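Side-chain contacts in MIP07328p (Drosophila melanogaster, PDB 6FKK), which probably acts as a repellent axon guidance cue that signals between cells by binding semaphorin receptors: residues P175-E180 with P195-A200; Q191-D196 with L214-M219. All coordinates share one frame; numbering follows the deposited sequence.

In the fold
The chain runs through strand 175-178, the last of a three-stranded sheet, and then through a long loop to strand 196-203. Contact 1 closes that loop and ties one blade of the sema propeller to the next. Contact 2 begins inside the same loop. It closes over the hairpin of strands 196-203 and 206-214 and joins the loop before strand 196-203 to the loop before strand 225-233. The closures cross: contact 2 starts inside the span of contact 1 and ends beyond it. They share Pro195 and Asp196. Leu192 binds them further: its CD1 lies 3.9 Å from Leu176 CA and packs near Ile177. The same N-acetylglucosamine borders both contacts.

Contact 1 of 2, residues P175-E180 with P195-A200; sequences PLIYRE and PDFVGA. With NAG (2-acetamido-2-deoxy-beta-D-glucopyranose), chain E.
Pro175 and Pro195 mark the closest approach of the two backbones, with CA atoms 7.1 Å apart. No hydrogen bond joins the segments, so this is side-chain packing between neighbouring blades of the sema beta-propeller. Strand 175-178 ends one blade and strand 196-203 begins the next. The two proline rings cross at about a right angle, and Pro175 CB rests 3.5 Å from Pro195 CD. Pro175 CG lies almost as near to the same carbon. Further along, Ile177 reaches the Phe197 ring obliquely. Its CG1 is anti to the carbonyl carbon (chi1 -57°) and the branch runs on extended, which carries CD1 to 4.1 Å from Phe197 CE1. Ile177 CG1 also touches the ring, 4.2 Å from Phe197 CZ. The ring in turn meets Phe211, with the planes at about 55°, and packs on Ala165 and Thr154. Phe197 is therefore buried between the strands of both blades. Ile177 continues the apolar layer onto Phe209.

An N-acetylglucosamine linked to the chain lies over the proline end, bordered by both prolines and Asp196. Its O7 stands above the plane of the Asp196 carboxylate, beyond the two oxygens, as a contact of acceptors and not a hydrogen bond. The carboxylate also forms a long, weak ion pair with Arg212. A leucine in place of Asp196 would probably leave the Arg212 guanidinium without this weak, distant charge partner and put an apolar branch beside the sugar's carbonyl. Asp196 OD1 is 3.5 Å from O7 of the N-acetylglucosamine, while Pro175 CB stands 3.4 Å from its O6.

Contact 2 of 2, residues Q191-D196 with L214-M219; sequences QLNQPD and LSMEVM. With NAG (2-acetamido-2-deoxy-beta-D-glucopyranose), chain E.
Asn193 and Leu214 bring the two backbones together, with CA atoms 5.4 Å apart and a hydrogen bond of 3.0 Å from Leu214 N to Asn193 O. The Leu214 side chain fits against two amides. Asn193 has its CG anti to the backbone N (chi1 -163°), which lays the amide across the base of Leu214 at about a right angle. Leu214 CB sits over one face of this amide, 3.6 Å from Asn193 CG, and Asn193 OD1 lies 3.6 Å from Leu214 CD1. The same methyl meets the extended chain of Gln194, whose NE2 is 3.5 Å from Leu214 CD1. These are van der Waals contacts of polar groups with an aliphatic branch.

The site sits at the open end of the hairpin of strands 196-203 and 206-214, which begins a blade of the sema propeller. Asp196 and Arg212 are joined by backbone hydrogen bonding within that hairpin, and the Asn193 bond adds a link just before its first strand. Glu213 OE2 takes a hydrogen bond from Asn193 N, which helps to hold this residue in place. Met216 meets the Asn193 amide obliquely at its ND2 end. Its chain bends at SD and also packs on Phe221, while Met216 CG touches Asn193 ND2 at 3.8 Å.

Contact 1 of 2, residues P175-E180 with P195-A200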
loop_
_atom_site.group_PDB
_atom_site.type_symbol
_atom_site.label_atom_id
_atom_site.label_comp_id
_atom_site.label_asym_id
_atom_site.label_seq_id
_atom_site.Cartn_x
_atom_site.Cartn_y
_atom_site.Cartn_z
ATOM N N PRO A 175 9.642 15.097 -10.183
ATOM C CA PRO A 175 8.602 14.083 -10.000
ATOM C C PRO A 175 7.478 14.247 -11.011
ATOM O O PRO A 175 7.137 15.356 -11.428
ATOM C CB PRO A 175 8.102 14.352 -8.578
ATOM C CG PRO A 175 8.313 15.822 -8.401
ATOM C CD PRO A 175 9.572 16.156 -9.161
ATOM N N LEU A 176 6.897 13.115 -11.405
ATOM C CA LEU A 176 5.795 13.155 -12.355
ATOM C C LEU A 176 4.931 11.914 -12.206
ATOM O O LEU A 176 5.327 10.920 -11.593
ATOM C CB LEU A 176 6.294 13.281 -13.804
ATOM C CG LEU A 176 7.430 12.418 -14.377
ATOM C CD1 LEU A 176 7.170 10.920 -14.315
ATOM C CD2 LEU A 176 7.682 12.828 -15.817
ATOM N N ILE A 177 3.736 11.999 -12.784
ATOM C CA ILE A 177 2.886 10.849 -13.060
ATOM C C ILE A 177 2.677 10.810 -14.567
ATOM O O ILE A 177 2.227 11.798 -15.158
ATOM C CB ILE A 177 1.543 10.932 -12.313
ATOM C CG1 ILE A 177 1.774 11.060 -10.805
ATOM C CG2 ILE A 177 0.698 9.712 -12.614
ATOM C CD1 ILE A 177 0.496 11.094 -9.989
ATOM N N TYR A 178 3.014 9.682 -15.187
ATOM C CA TYR A 178 3.163 9.620 -16.633
ATOM C C TYR A 178 2.455 8.396 -17.202
ATOM O O TYR A 178 2.392 7.341 -16.563
ATOM C CB TYR A 178 4.653 9.603 -17.009
ATOM C CG TYR A 178 4.940 9.416 -18.479
ATOM C CD1 TYR A 178 4.834 10.475 -19.366
ATOM C CD2 TYR A 178 5.335 8.182 -18.974
ATOM C CE1 TYR A 178 5.105 10.307 -20.709
ATOM C CE2 TYR A 178 5.607 8.003 -20.315
ATOM C CZ TYR A 178 5.490 9.069 -21.178
ATOM O OH TYR A 178 5.758 8.901 -22.516
ATOM N N ARG A 179 1.927 8.556 -18.419
ATOM C CA ARG A 179 1.276 7.479 -19.162
ATOM C C ARG A 179 0.995 7.918 -20.595
ATOM O O ARG A 179 0.232 8.864 -20.814
ATOM C CB ARG A 179 -0.029 7.055 -18.473
ATOM C CG ARG A 179 -0.664 5.763 -19.003
ATOM C CD ARG A 179 -1.544 5.982 -20.237
ATOM N NE ARG A 179 -2.430 7.135 -20.097
ATOM C CZ ARG A 179 -3.218 7.595 -21.064
ATOM N NH1 ARG A 179 -3.236 7.001 -22.249
ATOM N NH2 ARG A 179 -3.991 8.651 -20.847
ATOM N N GLU A 180 1.592 7.229 -21.571
ATOM C CA GLU A 180 1.324 7.460 -22.994
ATOM C C GLU A 180 1.473 8.941 -23.350
ATOM O O GLU A 180 0.556 9.586 -23.867
ATOM C CB GLU A 180 -0.061 6.925 -23.378
ATOM C CG GLU A 180 -0.397 6.923 -24.877
ATOM C CD GLU A 180 0.336 5.854 -25.672
ATOM O OE1 GLU A 180 1.219 5.172 -25.110
ATOM O OE2 GLU A 180 0.020 5.694 -26.871
ATOM N N PRO A 195 7.123 14.542 -3.809
ATOM C CA PRO A 195 6.309 13.429 -3.318
ATOM C C PRO A 195 7.091 12.130 -3.207
ATOM O O PRO A 195 8.024 11.862 -3.966
ATOM C CB PRO A 195 5.213 13.312 -4.381
ATOM C CG PRO A 195 5.912 13.703 -5.639
ATOM C CD PRO A 195 6.928 14.758 -5.253
ATOM N N ASP A 196 6.689 11.318 -2.231
ATOM C CA ASP A 196 7.155 9.943 -2.081
ATOM C C ASP A 196 5.939 9.042 -2.238
ATOM O O ASP A 196 5.059 9.025 -1.371
ATOM C CB ASP A 196 7.838 9.724 -0.729
ATOM C CG ASP A 196 9.138 10.496 -0.593
ATOM O OD1 ASP A 196 9.518 11.215 -1.542
ATOM O OD2 ASP A 196 9.784 10.385 0.470
ATOM N N PHE A 197 5.881 8.307 -3.345
ATOM C CA PHE A 197 4.711 7.502 -3.660
ATOM C C PHE A 197 4.745 6.173 -2.915
ATOM O O PHE A 197 5.808 5.586 -2.694
ATOM C CB PHE A 197 4.619 7.259 -5.165
ATOM C CG PHE A 197 4.510 8.520 -5.975
ATOM C CD1 PHE A 197 3.273 9.086 -6.233
ATOM C CD2 PHE A 197 5.643 9.142 -6.473
ATOM C CE1 PHE A 197 3.166 10.247 -6.975
ATOM C CE2 PHE A 197 5.544 10.303 -7.215
ATOM C CZ PHE A 197 4.304 10.857 -7.467
ATOM N N VAL A 198 3.561 5.702 -2.527
ATOM C CA VAL A 198 3.428 4.463 -1.769
ATOM C C VAL A 198 2.527 3.442 -2.446
ATOM O O VAL A 198 2.470 2.293 -1.982
ATOM C CB VAL A 198 2.925 4.728 -0.332
ATOM C CG1 VAL A 198 3.777 5.787 0.356
ATOM C CG2 VAL A 198 1.459 5.128 -0.346
ATOM N N GLY A 199 1.819 3.805 -3.513
ATOM C CA GLY A 199 0.968 2.840 -4.186
ATOM C C GLY A 199 0.075 3.412 -5.266
ATOM O O GLY A 199 -0.152 4.625 -5.328
ATOM N N ALA A 200 -0.441 2.538 -6.128
ATOM C CA ALA A 200 -1.333 2.931 -7.208
ATOM C C ALA A 200 -2.372 1.839 -7.408
ATOM O O ALA A 200 -2.019 0.663 -7.534
ATOM C CB ALA A 200 -0.560 3.179 -8.509
HETATM C C1 NAG E . 11.886 9.733 -4.696
HETATM C C2 NAG E . 13.329 10.239 -4.505
HETATM C C3 NAG E . 13.356 11.719 -4.118
HETATM C C4 NAG E . 12.514 12.548 -5.077
HETATM C C5 NAG E . 11.106 11.977 -5.133
HETATM C C6 NAG E . 10.203 12.718 -6.093
HETATM C C7 NAG E . 13.728 9.384 -2.219
HETATM C C8 NAG E . 14.591 8.498 -1.373
HETATM N N2 NAG E . 14.044 9.437 -3.521
HETATM O O3 NAG E . 14.702 12.180 -4.136
HETATM O O4 NAG E . 12.461 13.901 -4.639
HETATM O O5 NAG E . 11.170 10.616 -5.581
HETATM O O6 NAG E . 10.479 14.112 -6.093
HETATM O O7 NAG E . 12.789 10.018 -1.743
#

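Contact 2 of 2, residues Q191-D196 with L214-M219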
loop_
_atom_site.group_PDB
_atom_site.type_symbol
_atom_site.label_atom_id
_atom_site.label_comp_id
_atom_site.label_asym_id
_atom_site.label_seq_id
_atom_site.Cartn_x
_atom_site.Cartn_y
_atom_site.Cartn_z
ATOM N N GLN A 191 0.768 20.694 -8.242
ATOM C CA GLN A 191 0.368 19.315 -8.503
ATOM C C GLN A 191 1.178 18.332 -7.667
ATOM O O GLN A 191 0.616 17.426 -7.042
ATOM C CB GLN A 191 0.510 18.996 -9.993
ATOM C CG GLN A 191 -0.538 19.655 -10.875
ATOM C CD GLN A 191 -0.511 19.137 -12.301
ATOM O OE1 GLN A 191 0.527 18.696 -12.794
ATOM N NE2 GLN A 191 -1.658 19.181 -12.968
ATOM N N LEU A 192 2.500 18.496 -7.641
ATOM C CA LEU A 192 3.381 17.602 -6.902
ATOM C C LEU A 192 4.491 18.418 -6.261
ATOM O O LEU A 192 5.111 19.251 -6.925
ATOM C CB LEU A 192 3.971 16.525 -7.820
ATOM C CG LEU A 192 2.990 15.487 -8.365
ATOM C CD1 LEU A 192 3.651 14.629 -9.431
ATOM C CD2 LEU A 192 2.472 14.625 -7.233
ATOM N N ASN A 193 4.742 18.172 -4.973
ATOM C CA ASN A 193 5.729 18.920 -4.189
ATOM C C ASN A 193 6.596 17.920 -3.427
ATOM O O ASN A 193 6.287 17.573 -2.283
ATOM C CB ASN A 193 5.035 19.899 -3.245
ATOM C CG ASN A 193 5.971 20.965 -2.714
ATOM O OD1 ASN A 193 7.190 20.792 -2.703
ATOM N ND2 ASN A 193 5.403 22.080 -2.267
ATOM N N GLN A 194 7.683 17.481 -4.056
ATOM C CA GLN A 194 8.594 16.489 -3.494
ATOM C C GLN A 194 7.858 15.256 -2.961
ATOM O O GLN A 194 7.965 14.930 -1.771
ATOM C CB GLN A 194 9.458 17.108 -2.405
ATOM C CG GLN A 194 10.228 18.342 -2.841
ATOM C CD GLN A 194 11.244 18.788 -1.808
ATOM O OE1 GLN A 194 11.810 17.969 -1.084
ATOM N NE2 GLN A 194 11.481 20.094 -1.735
ATOM N N PRO A 195 7.123 14.542 -3.809
ATOM C CA PRO A 195 6.309 13.429 -3.318
ATOM C C PRO A 195 7.091 12.130 -3.207
ATOM O O PRO A 195 8.024 11.862 -3.966
ATOM C CB PRO A 195 5.213 13.312 -4.381
ATOM C CG PRO A 195 5.912 13.703 -5.639
ATOM C CD PRO A 195 6.928 14.758 -5.253
ATOM N N ASP A 196 6.689 11.318 -2.231
ATOM C CA ASP A 196 7.155 9.943 -2.081
ATOM C C ASP A 196 5.939 9.042 -2.238
ATOM O O ASP A 196 5.059 9.025 -1.371
ATOM C CB ASP A 196 7.838 9.724 -0.729
ATOM C CG ASP A 196 9.138 10.496 -0.593
ATOM O OD1 ASP A 196 9.518 11.215 -1.542
ATOM O OD2 ASP A 196 9.784 10.385 0.470
ATOM N N LEU A 214 5.045 17.618 0.403
ATOM C CA LEU A 214 5.057 18.879 1.126
ATOM C C LEU A 214 3.757 19.638 0.890
ATOM O O LEU A 214 3.083 19.464 -0.129
ATOM C CB LEU A 214 6.248 19.734 0.695
ATOM C CG LEU A 214 7.630 19.146 0.987
ATOM C CD1 LEU A 214 8.728 20.078 0.490
ATOM C CD2 LEU A 214 7.792 18.857 2.474
ATOM N N SER A 215 3.409 20.492 1.846
ATOM C CA SER A 215 2.125 21.176 1.849
ATOM C C SER A 215 2.290 22.627 1.424
ATOM O O SER A 215 3.194 23.322 1.898
ATOM C CB SER A 215 1.479 21.116 3.231
ATOM O OG SER A 215 0.283 21.875 3.253
ATOM N N MET A 216 1.409 23.074 0.532
ATOM C CA MET A 216 1.268 24.487 0.218
ATOM C C MET A 216 0.101 25.132 0.947
ATOM O O MET A 216 0.163 26.327 1.255
ATOM C CB MET A 216 1.075 24.681 -1.289
ATOM C CG MET A 216 2.256 24.258 -2.138
ATOM S SD MET A 216 1.929 24.500 -3.895
ATOM C CE MET A 216 1.282 26.172 -3.900
ATOM N N GLU A 217 -0.947 24.362 1.243
ATOM C CA GLU A 217 -2.164 24.923 1.820
ATOM C C GLU A 217 -1.941 25.517 3.204
ATOM O O GLU A 217 -2.780 26.296 3.670
ATOM C CB GLU A 217 -3.255 23.852 1.880
ATOM C CG GLU A 217 -2.839 22.574 2.591
ATOM C CD GLU A 217 -3.936 21.528 2.586
ATOM O OE1 GLU A 217 -5.090 21.881 2.273
ATOM O OE2 GLU A 217 -3.649 20.354 2.891
ATOM N N VAL A 218 -0.843 25.165 3.877
ATOM C CA VAL A 218 -0.521 25.823 5.134
ATOM C C VAL A 218 -0.232 27.297 4.863
ATOM O O VAL A 218 0.301 27.669 3.809
ATOM C CB VAL A 218 0.663 25.142 5.840
ATOM C CG1 VAL A 218 0.215 23.841 6.489
ATOM C CG2 VAL A 218 1.790 24.881 4.858
ATOM N N MET A 219 -0.603 28.146 5.826
ATOM C CA MET A 219 -0.538 29.592 5.626
ATOM C C MET A 219 0.876 30.049 5.283
ATOM O O MET A 219 1.089 30.753 4.289
ATOM C CB MET A 219 -1.048 30.310 6.875
ATOM C CG MET A 219 -0.750 29.570 8.172
ATOM S SD MET A 219 -0.765 30.638 9.623
ATOM C CE MET A 219 0.719 31.600 9.340
HETATM C C1 NAG E . 11.886 9.733 -4.696
HETATM C C2 NAG E . 13.329 10.239 -4.505
HETATM C C3 NAG E . 13.356 11.719 -4.118
HETATM C C4 NAG E . 12.514 12.548 -5.077
HETATM C C5 NAG E . 11.106 11.977 -5.133
HETATM C C6 NAG E . 10.203 12.718 -6.093
HETATM C C7 NAG E . 13.728 9.384 -2.219
HETATM C C8 NAG E . 14.591 8.498 -1.373
HETATM N N2 NAG E . 14.044 9.437 -3.521
HETATM O O3 NAG E . 14.702 12.180 -4.136
HETATM O O4 NAG E . 12.461 13.901 -4.639
HETATM O O5 NAG E . 11.170 10.616 -5.581
HETATM O O6 NAG E . 10.479 14.112 -6.093
HETATM O O7 NAG E . 12.789 10.018 -1.743
#